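Local atomic coordinates of O-methyltransferase, putative (Bacillus cereus, PDB entry 3DUW), a protein that probably transfers a methyl group from S-adenosylmethionine to a hydroxyl of its substrate, and binds the product S-adenosylhomocysteine. Residues 190-204 with 210-222. Sequence-based numbering, arbitrary orientation.
Sequences FYELIAAEPRVSATA and SKGYDGFIMAVVK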
ATOM      1  N   PHE A 190      19.914  -0.819  -0.085  1.00  7.96           N
ATOM      2  CA  PHE A 190      18.783   0.027  -0.459  1.00  8.15           C
ATOM      3  C   PHE A 190      18.113   0.623   0.790  1.00  7.43           C
ATOM      4  O   PHE A 190      17.902   1.833   0.865  1.00  8.21           O
ATOM      5  CB  PHE A 190      17.813  -0.838  -1.277  1.00  8.18           C
ATOM      6  CG  PHE A 190      16.587  -0.125  -1.783  1.00  8.62           C
ATOM      7  CD1 PHE A 190      16.671   1.093  -2.447  1.00 13.38           C
ATOM      8  CD2 PHE A 190      15.340  -0.738  -1.672  1.00 10.39           C
ATOM      9  CE1 PHE A 190      15.525   1.686  -2.999  1.00 14.74           C
ATOM     10  CE2 PHE A 190      14.198  -0.157  -2.218  1.00  7.90           C
ATOM     11  CZ  PHE A 190      14.285   1.053  -2.882  1.00 12.12           C
ATOM     12  N   TYR A 191      17.791  -0.220   1.769  1.00  8.19           N
ATOM     13  CA  TYR A 191      17.174   0.256   3.013  1.00  7.50           C
ATOM     14  C   TYR A 191      18.092   1.296   3.664  1.00  7.04           C
ATOM     15  O   TYR A 191      17.649   2.370   4.078  1.00  8.41           O
ATOM     16  CB  TYR A 191      16.978  -0.901   4.002  1.00  7.19           C
ATOM     17  CG  TYR A 191      15.743  -1.756   3.800  1.00  6.61           C
ATOM     18  CD1 TYR A 191      14.538  -1.438   4.425  1.00  6.97           C
ATOM     19  CD2 TYR A 191      15.800  -2.921   3.036  1.00  6.42           C
ATOM     20  CE1 TYR A 191      13.422  -2.269   4.302  1.00  7.42           C
ATOM     21  CE2 TYR A 191      14.694  -3.755   2.904  1.00  7.12           C
ATOM     22  CZ  TYR A 191      13.507  -3.423   3.544  1.00  7.27           C
ATOM     23  OH  TYR A 191      12.411  -4.257   3.446  1.00  8.02           O
ATOM     24  N   GLU A 192      19.375   0.966   3.749  1.00  8.14           N
ATOM     25  CA  GLU A 192      20.360   1.852   4.357  1.00  9.36           C
ATOM     26  C   GLU A 192      20.467   3.203   3.656  1.00  9.03           C
ATOM     27  O   GLU A 192      20.553   4.238   4.310  1.00 10.21           O
ATOM     28  CB  GLU A 192      21.727   1.164   4.377  1.00 10.59           C
ATOM     29  CG  GLU A 192      21.802  -0.019   5.333  1.00 11.73           C
ATOM     30  CD  GLU A 192      22.951  -0.961   5.015  1.00 14.63           C
ATOM     31  OE1 GLU A 192      23.842  -0.577   4.229  1.00 17.47           O
ATOM     32  OE2 GLU A 192      22.968  -2.086   5.551  1.00 14.55           O
ATOM     33  N   LEU A 193      20.462   3.197   2.328  1.00  8.96           N
ATOM     34  CA  LEU A 193      20.558   4.445   1.584  1.00  9.53           C
ATOM     35  C   LEU A 193      19.334   5.322   1.788  1.00 10.58           C
ATOM     36  O   LEU A 193      19.443   6.545   1.878  1.00 10.61           O
ATOM     37  CB  LEU A 193      20.761   4.159   0.101  1.00 10.59           C
ATOM     38  CG  LEU A 193      22.219   3.863  -0.242  1.00 12.47           C
ATOM     39  CD1 LEU A 193      22.315   3.345  -1.662  1.00 13.50           C
ATOM     40  CD2 LEU A 193      23.046   5.135  -0.070  1.00 13.25           C
ATOM     41  N   ILE A 194      18.165   4.695   1.850  1.00 10.02           N
ATOM     42  CA  ILE A 194      16.935   5.434   2.079  1.00 10.29           C
ATOM     43  C   ILE A 194      17.049   6.142   3.426  1.00 11.79           C
ATOM     44  O   ILE A 194      16.698   7.315   3.554  1.00 11.62           O
ATOM     45  CB  ILE A 194      15.717   4.486   2.091  1.00 11.03           C
ATOM     46  CG1 ILE A 194      15.485   3.927   0.686  1.00 11.62           C
ATOM     47  CG2 ILE A 194      14.486   5.224   2.600  1.00 12.77           C
ATOM     48  CD1 ILE A 194      14.447   2.819   0.629  1.00 13.51           C
ATOM     49  N   ALA A 195      17.557   5.427   4.424  1.00 10.66           N
ATOM     50  CA  ALA A 195      17.728   5.989   5.759  1.00 14.13           C
ATOM     51  C   ALA A 195      18.726   7.143   5.751  1.00 15.23           C
ATOM     52  O   ALA A 195      18.604   8.083   6.539  1.00 18.33           O
ATOM     53  CB  ALA A 195      18.195   4.903   6.721  1.00 14.52           C
ATOM     54  N   ALA A 196      19.708   7.074   4.857  1.00 15.50           N
ATOM     55  CA  ALA A 196      20.732   8.110   4.756  1.00 16.21           C
ATOM     56  C   ALA A 196      20.311   9.324   3.927  1.00 17.17           C
ATOM     57  O   ALA A 196      20.993  10.350   3.941  1.00 18.53           O
ATOM     58  CB  ALA A 196      22.014   7.514   4.187  1.00 17.54           C
ATOM     59  N   GLU A 197      19.199   9.211   3.203  1.00 14.47           N
ATOM     60  CA  GLU A 197      18.704  10.313   2.376  1.00 13.59           C
ATOM     61  C   GLU A 197      17.572  11.055   3.092  1.00 13.77           C
ATOM     62  O   GLU A 197      16.444  10.572   3.166  1.00 12.69           O
ATOM     63  CB  GLU A 197      18.213   9.782   1.022  1.00 12.52           C
ATOM     64  CG  GLU A 197      19.324   9.258   0.111  1.00 16.84           C
ATOM     65  CD  GLU A 197      20.027  10.352  -0.685  1.00 18.71           C
ATOM     66  OE1 GLU A 197      19.935  11.538  -0.305  1.00 17.69           O
ATOM     67  OE2 GLU A 197      20.690  10.019  -1.692  1.00 20.37           O
ATOM     68  N   PRO A 198      17.863  12.251   3.629  1.00 14.31           N
ATOM     69  CA  PRO A 198      16.853  13.043   4.339  1.00 14.40           C
ATOM     70  C   PRO A 198      15.647  13.427   3.486  1.00 13.72           C
ATOM     71  O   PRO A 198      14.573  13.707   4.011  1.00 14.47           O
ATOM     72  CB  PRO A 198      17.639  14.269   4.799  1.00 15.20           C
ATOM     73  CG  PRO A 198      19.027  13.747   4.948  1.00 18.31           C
ATOM     74  CD  PRO A 198      19.182  12.898   3.715  1.00 14.82           C
ATOM     75  N   ARG A 199      15.824  13.444   2.171  1.00 13.06           N
ATOM     76  CA  ARG A 199      14.741  13.820   1.274  1.00 13.67           C
ATOM     77  C   ARG A 199      13.745  12.696   0.999  1.00 13.07           C
ATOM     78  O   ARG A 199      12.788  12.888   0.253  1.00 12.98           O
ATOM     79  CB  ARG A 199      15.323  14.334  -0.042  1.00 15.56           C
ATOM     80  CG  ARG A 199      16.316  13.382  -0.675  1.00 20.32           C
ATOM     81  CD  ARG A 199      17.151  14.064  -1.746  1.00 20.94           C
ATOM     82  NE  ARG A 199      16.333  14.669  -2.792  1.00 23.20           N
ATOM     83  CZ  ARG A 199      16.800  15.045  -3.978  1.00 21.38           C
ATOM     84  NH1 ARG A 199      18.083  14.875  -4.270  1.00 22.92           N
ATOM     85  NH2 ARG A 199      15.985  15.584  -4.873  1.00 22.96           N
ATOM     86  N   VAL A 200      13.956  11.532   1.608  1.00 11.37           N
ATOM     87  CA  VAL A 200      13.058  10.399   1.387  1.00 12.70           C
ATOM     88  C   VAL A 200      12.586   9.746   2.684  1.00 13.66           C
ATOM     89  O   VAL A 200      13.394   9.415   3.552  1.00 15.29           O
ATOM     90  CB  VAL A 200      13.741   9.315   0.515  1.00 13.34           C
ATOM     91  CG1 VAL A 200      12.790   8.148   0.279  1.00 13.94           C
ATOM     92  CG2 VAL A 200      14.180   9.910  -0.810  1.00 13.71           C
ATOM     93  N   SER A 201      11.273   9.573   2.808  1.00 11.80           N
ATOM     94  CA  SER A 201      10.669   8.936   3.975  1.00 12.18           C
ATOM     95  C   SER A 201       9.994   7.671   3.460  1.00 10.19           C
ATOM     96  O   SER A 201       9.278   7.709   2.459  1.00  9.94           O
ATOM     97  CB  SER A 201       9.638   9.863   4.623  1.00 14.60           C
ATOM     98  OG  SER A 201       8.604  10.194   3.716  1.00 22.21           O
ATOM     99  N   ALA A 202      10.209   6.553   4.144  1.00  8.04           N
ATOM    100  CA  ALA A 202       9.646   5.298   3.674  1.00  7.59           C
ATOM    101  C   ALA A 202       9.225   4.324   4.753  1.00  6.58           C
ATOM    102  O   ALA A 202       9.545   4.476   5.932  1.00  7.04           O
ATOM    103  CB  ALA A 202      10.661   4.609   2.754  1.00  8.89           C
ATOM    104  N   THR A 203       8.485   3.318   4.310  1.00  6.92           N
ATOM    105  CA  THR A 203       8.070   2.223   5.159  1.00  6.03           C
ATOM    106  C   THR A 203       8.156   0.987   4.276  1.00  6.42           C
ATOM    107  O   THR A 203       8.402   1.084   3.069  1.00  6.87           O
ATOM    108  CB  THR A 203       6.623   2.365   5.688  1.00  7.24           C
ATOM    109  OG1 THR A 203       6.405   1.355   6.684  1.00  8.59           O
ATOM    110  CG2 THR A 203       5.597   2.195   4.566  1.00  8.85           C
ATOM    111  N   ALA A 204       7.986  -0.177   4.882  1.00  6.63           N
ATOM    112  CA  ALA A 204       7.987  -1.421   4.128  1.00  6.25           C
ATOM    113  C   ALA A 204       6.979  -2.359   4.758  1.00  6.47           C
ATOM    114  O   ALA A 204       6.889  -2.452   5.985  1.00  7.28           O
ATOM    115  CB  ALA A 204       9.372  -2.071   4.135  1.00  8.17           C
ATOM    116  N   SER A 210       0.289 -15.596  -3.516  1.00  8.78           N
ATOM    117  CA  SER A 210       0.660 -16.591  -4.513  1.00 10.43           C
ATOM    118  C   SER A 210       2.148 -16.661  -4.845  1.00 11.08           C
ATOM    119  O   SER A 210       2.631 -17.704  -5.293  1.00 11.47           O
ATOM    120  CB  SER A 210      -0.138 -16.364  -5.798  1.00 11.44           C
ATOM    121  OG  SER A 210       0.089 -15.070  -6.321  1.00 14.96           O
ATOM    122  N   LYS A 211       2.877 -15.568  -4.630  1.00  9.78           N
ATOM    123  CA  LYS A 211       4.309 -15.551  -4.924  1.00 10.76           C
ATOM    124  C   LYS A 211       5.158 -15.924  -3.716  1.00 11.65           C
ATOM    125  O   LYS A 211       6.384 -15.999  -3.808  1.00 15.33           O
ATOM    126  CB  LYS A 211       4.734 -14.172  -5.446  1.00  9.92           C
ATOM    127  CG  LYS A 211       4.111 -13.809  -6.781  1.00  9.43           C
ATOM    128  CD  LYS A 211       4.683 -12.517  -7.358  1.00  8.27           C
ATOM    129  CE  LYS A 211       6.168 -12.637  -7.674  1.00  9.47           C
ATOM    130  NZ  LYS A 211       6.665 -11.420  -8.384  1.00  8.18           N
ATOM    131  N   GLY A 212       4.508 -16.169  -2.586  1.00 10.32           N
ATOM    132  CA  GLY A 212       5.245 -16.526  -1.395  1.00  9.91           C
ATOM    133  C   GLY A 212       5.355 -15.382  -0.408  1.00  9.89           C
ATOM    134  O   GLY A 212       4.546 -14.452  -0.411  1.00  9.37           O
ATOM    135  N   TYR A 213       6.383 -15.455   0.425  1.00  9.47           N
ATOM    136  CA  TYR A 213       6.638 -14.469   1.465  1.00  8.84           C
ATOM    137  C   TYR A 213       7.685 -13.469   0.986  1.00  8.33           C
ATOM    138  O   TYR A 213       8.837 -13.827   0.749  1.00  8.84           O
ATOM    139  CB  TYR A 213       7.081 -15.230   2.722  1.00  8.46           C
ATOM    140  CG  TYR A 213       7.700 -14.426   3.841  1.00  9.07           C
ATOM    141  CD1 TYR A 213       7.248 -13.146   4.165  1.00  8.63           C
ATOM    142  CD2 TYR A 213       8.724 -14.977   4.610  1.00  9.58           C
ATOM    143  CE1 TYR A 213       7.808 -12.436   5.228  1.00  8.11           C
ATOM    144  CE2 TYR A 213       9.282 -14.285   5.666  1.00  8.77           C
ATOM    145  CZ  TYR A 213       8.826 -13.019   5.971  1.00  8.80           C
ATOM    146  OH  TYR A 213       9.411 -12.344   7.008  1.00  8.87           O
ATOM    147  N   ASP A 214       7.269 -12.215   0.828  1.00  8.42           N
ATOM    148  CA  ASP A 214       8.157 -11.158   0.352  1.00  7.42           C
ATOM    149  C   ASP A 214       7.681  -9.822   0.924  1.00  6.77           C
ATOM    150  O   ASP A 214       7.222  -9.761   2.061  1.00  7.74           O
ATOM    151  CB  ASP A 214       8.144 -11.128  -1.185  1.00  7.75           C
ATOM    152  CG  ASP A 214       9.466 -10.674  -1.784  1.00  7.20           C
ATOM    153  OD1 ASP A 214      10.237  -9.959  -1.100  1.00  7.25           O
ATOM    154  OD2 ASP A 214       9.722 -11.022  -2.958  1.00  7.72           O
ATOM    155  N   GLY A 215       7.783  -8.754   0.144  1.00  7.04           N
ATOM    156  CA  GLY A 215       7.359  -7.461   0.644  1.00  7.31           C
ATOM    157  C   GLY A 215       7.821  -6.320  -0.239  1.00  6.31           C
ATOM    158  O   GLY A 215       8.578  -6.520  -1.186  1.00  6.97           O
ATOM    159  N   PHE A 216       7.374  -5.115   0.088  1.00  6.42           N
ATOM    160  CA  PHE A 216       7.734  -3.946  -0.694  1.00  6.57           C
ATOM    161  C   PHE A 216       7.971  -2.705   0.146  1.00  6.71           C
ATOM    162  O   PHE A 216       7.473  -2.579   1.272  1.00  5.88           O
ATOM    163  CB  PHE A 216       6.642  -3.628  -1.725  1.00  6.98           C
ATOM    164  CG  PHE A 216       5.354  -3.134  -1.115  1.00  6.78           C
ATOM    165  CD1 PHE A 216       4.452  -4.023  -0.530  1.00  7.32           C
ATOM    166  CD2 PHE A 216       5.048  -1.776  -1.115  1.00  6.73           C
ATOM    167  CE1 PHE A 216       3.264  -3.564   0.046  1.00  7.41           C
ATOM    168  CE2 PHE A 216       3.865  -1.307  -0.544  1.00  8.59           C
ATOM    169  CZ  PHE A 216       2.972  -2.205   0.037  1.00  8.37           C
ATOM    170  N   ILE A 217       8.755  -1.799  -0.421  1.00  6.50           N
ATOM    171  CA  ILE A 217       9.045  -0.521   0.197  1.00  6.79           C
ATOM    172  C   ILE A 217       8.225   0.532  -0.546  1.00  6.73           C
ATOM    173  O   ILE A 217       8.066   0.468  -1.769  1.00  6.66           O
ATOM    174  CB  ILE A 217      10.549  -0.161   0.070  1.00  6.80           C
ATOM    175  CG1 ILE A 217      11.337  -0.802   1.216  1.00  7.36           C
ATOM    176  CG2 ILE A 217      10.734   1.358   0.051  1.00  7.91           C
ATOM    177  CD1 ILE A 217      12.844  -0.770   1.022  1.00  8.58           C
HETATM  178  N   MSE A 218       7.661   1.466   0.207  1.00  6.98           N
HETATM  179  CA  MSE A 218       6.921   2.575  -0.376  1.00  6.92           C
HETATM  180  C   MSE A 218       7.572   3.805   0.230  1.00  7.69           C
HETATM  181  O   MSE A 218       7.606   3.966   1.452  1.00  7.69           O
HETATM  182  CB  MSE A 218       5.428   2.533  -0.031  1.00  7.59           C
HETATM  183  CG  MSE A 218       4.650   3.691  -0.656  1.00  7.76           C
HETATM  184 SE   MSE A 218       2.729   3.513  -0.557  1.00  9.79          SE
HETATM  185  CE  MSE A 218       2.468   4.251   1.208  1.00 10.64           C
ATOM    186  N   ALA A 219       8.114   4.654  -0.635  1.00  8.12           N
ATOM    187  CA  ALA A 219       8.799   5.861  -0.207  1.00  8.39           C
ATOM    188  C   ALA A 219       8.246   7.084  -0.911  1.00  8.58           C
ATOM    189  O   ALA A 219       7.727   6.997  -2.025  1.00  9.28           O
ATOM    190  CB  ALA A 219      10.289   5.733  -0.495  1.00  9.00           C
ATOM    191  N   VAL A 220       8.362   8.227  -0.248  1.00  9.39           N
ATOM    192  CA  VAL A 220       7.899   9.480  -0.814  1.00  9.77           C
ATOM    193  C   VAL A 220       9.029  10.495  -0.723  1.00  9.97           C
ATOM    194  O   VAL A 220       9.672  10.633   0.320  1.00 10.17           O
ATOM    195  CB  VAL A 220       6.664  10.026  -0.065  1.00 10.94           C
ATOM    196  CG1 VAL A 220       6.249  11.368  -0.651  1.00 14.10           C
ATOM    197  CG2 VAL A 220       5.515   9.038  -0.166  1.00 12.01           C
ATOM    198  N   VAL A 221       9.274  11.188  -1.829  1.00  9.77           N
ATOM    199  CA  VAL A 221      10.318  12.196  -1.893  1.00 11.08           C
ATOM    200  C   VAL A 221       9.776  13.519  -1.367  1.00 11.78           C
ATOM    201  O   VAL A 221       8.663  13.922  -1.706  1.00 12.16           O
ATOM    202  CB  VAL A 221      10.799  12.396  -3.344  1.00  9.96           C
ATOM    203  CG1 VAL A 221      11.872  13.471  -3.395  1.00 12.11           C
ATOM    204  CG2 VAL A 221      11.339  11.081  -3.896  1.00 11.85           C
ATOM    205  N   LYS A 222      10.575  14.185  -0.539  1.00 14.00           N
ATOM    206  CA  LYS A 222      10.205  15.469   0.044  1.00 18.18           C
ATOM    207  C   LYS A 222      11.024  16.587  -0.598  1.00 19.32           C
ATOM    208  O   LYS A 222      12.051  16.264  -1.233  1.00 20.19           O
ATOM    209  CB  LYS A 222      10.465  15.457   1.550  1.00 19.05           C
ATOM    210  CG  LYS A 222      10.172  16.777   2.240  1.00 20.92           C
ATOM    211  CD  LYS A 222      11.221  17.099   3.297  1.00 20.01           C
ATOM    212  CE  LYS A 222      12.603  17.263   2.676  1.00 21.19           C
ATOM    213  NZ  LYS A 222      12.637  18.328   1.631  1.00 22.54           N
TER
HETATM  214  O   HOH W   1      13.882  16.529  -3.494  1.00 22.78           O
HETATM  215  O   HOH W   2       9.791  12.543   2.340  1.00 22.15           O
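I217 meets helix 190-196 through its terminal methyl. CD1 lies over one face of the Y191 ring, a CH-pi contact 3.7 Å from the centroid and 12° off the ring normal. The same CD1 is 3.6 Å from F190 CE2, where the two side chains run past each other in opposite directions. I194 comes tip to tip, its CD1 4.0 Å from I217 CD1. I194 CD1 also sits over the centre of the F190 ring. With CG1 of I217 anti to its carbonyl carbon (chi1 -85°) and chi2 extended, CD1 is carried to the helix.

Strands 200-204 and 214-221 pair antiparallel, and on the face with the helix lie V200, A202, A204, I217, A219 and V221. A202 CB and A219 CB are only 3.5 Å apart, a tight fit of two small side chains. S201 and V220 exchange two backbone hydrogen bonds, as do T203 and M218, a selenomethionine. K222 N adds a bond of 2.7 Å to R199 O. At this end one water joins R199 NH2 to K222 O, and another links S201 OG to V220 O.

Y191 OH is held by V168 O, which probably helps to hold the ring over I217. On the other face, T203 OG1 bonds to T45 O of the second subunit, whose F49 packs on M218.

This hairpin ends the Rossmann-like methyltransferase sheet, where strand 214-221 runs antiparallel beside strand 162-166. The chemistry implies that backbone bonds join the strands and apolar contacts seat the helix on one face. The face with S201, T203 and M218 meets the second subunit, and A204 and Y191 reach it too.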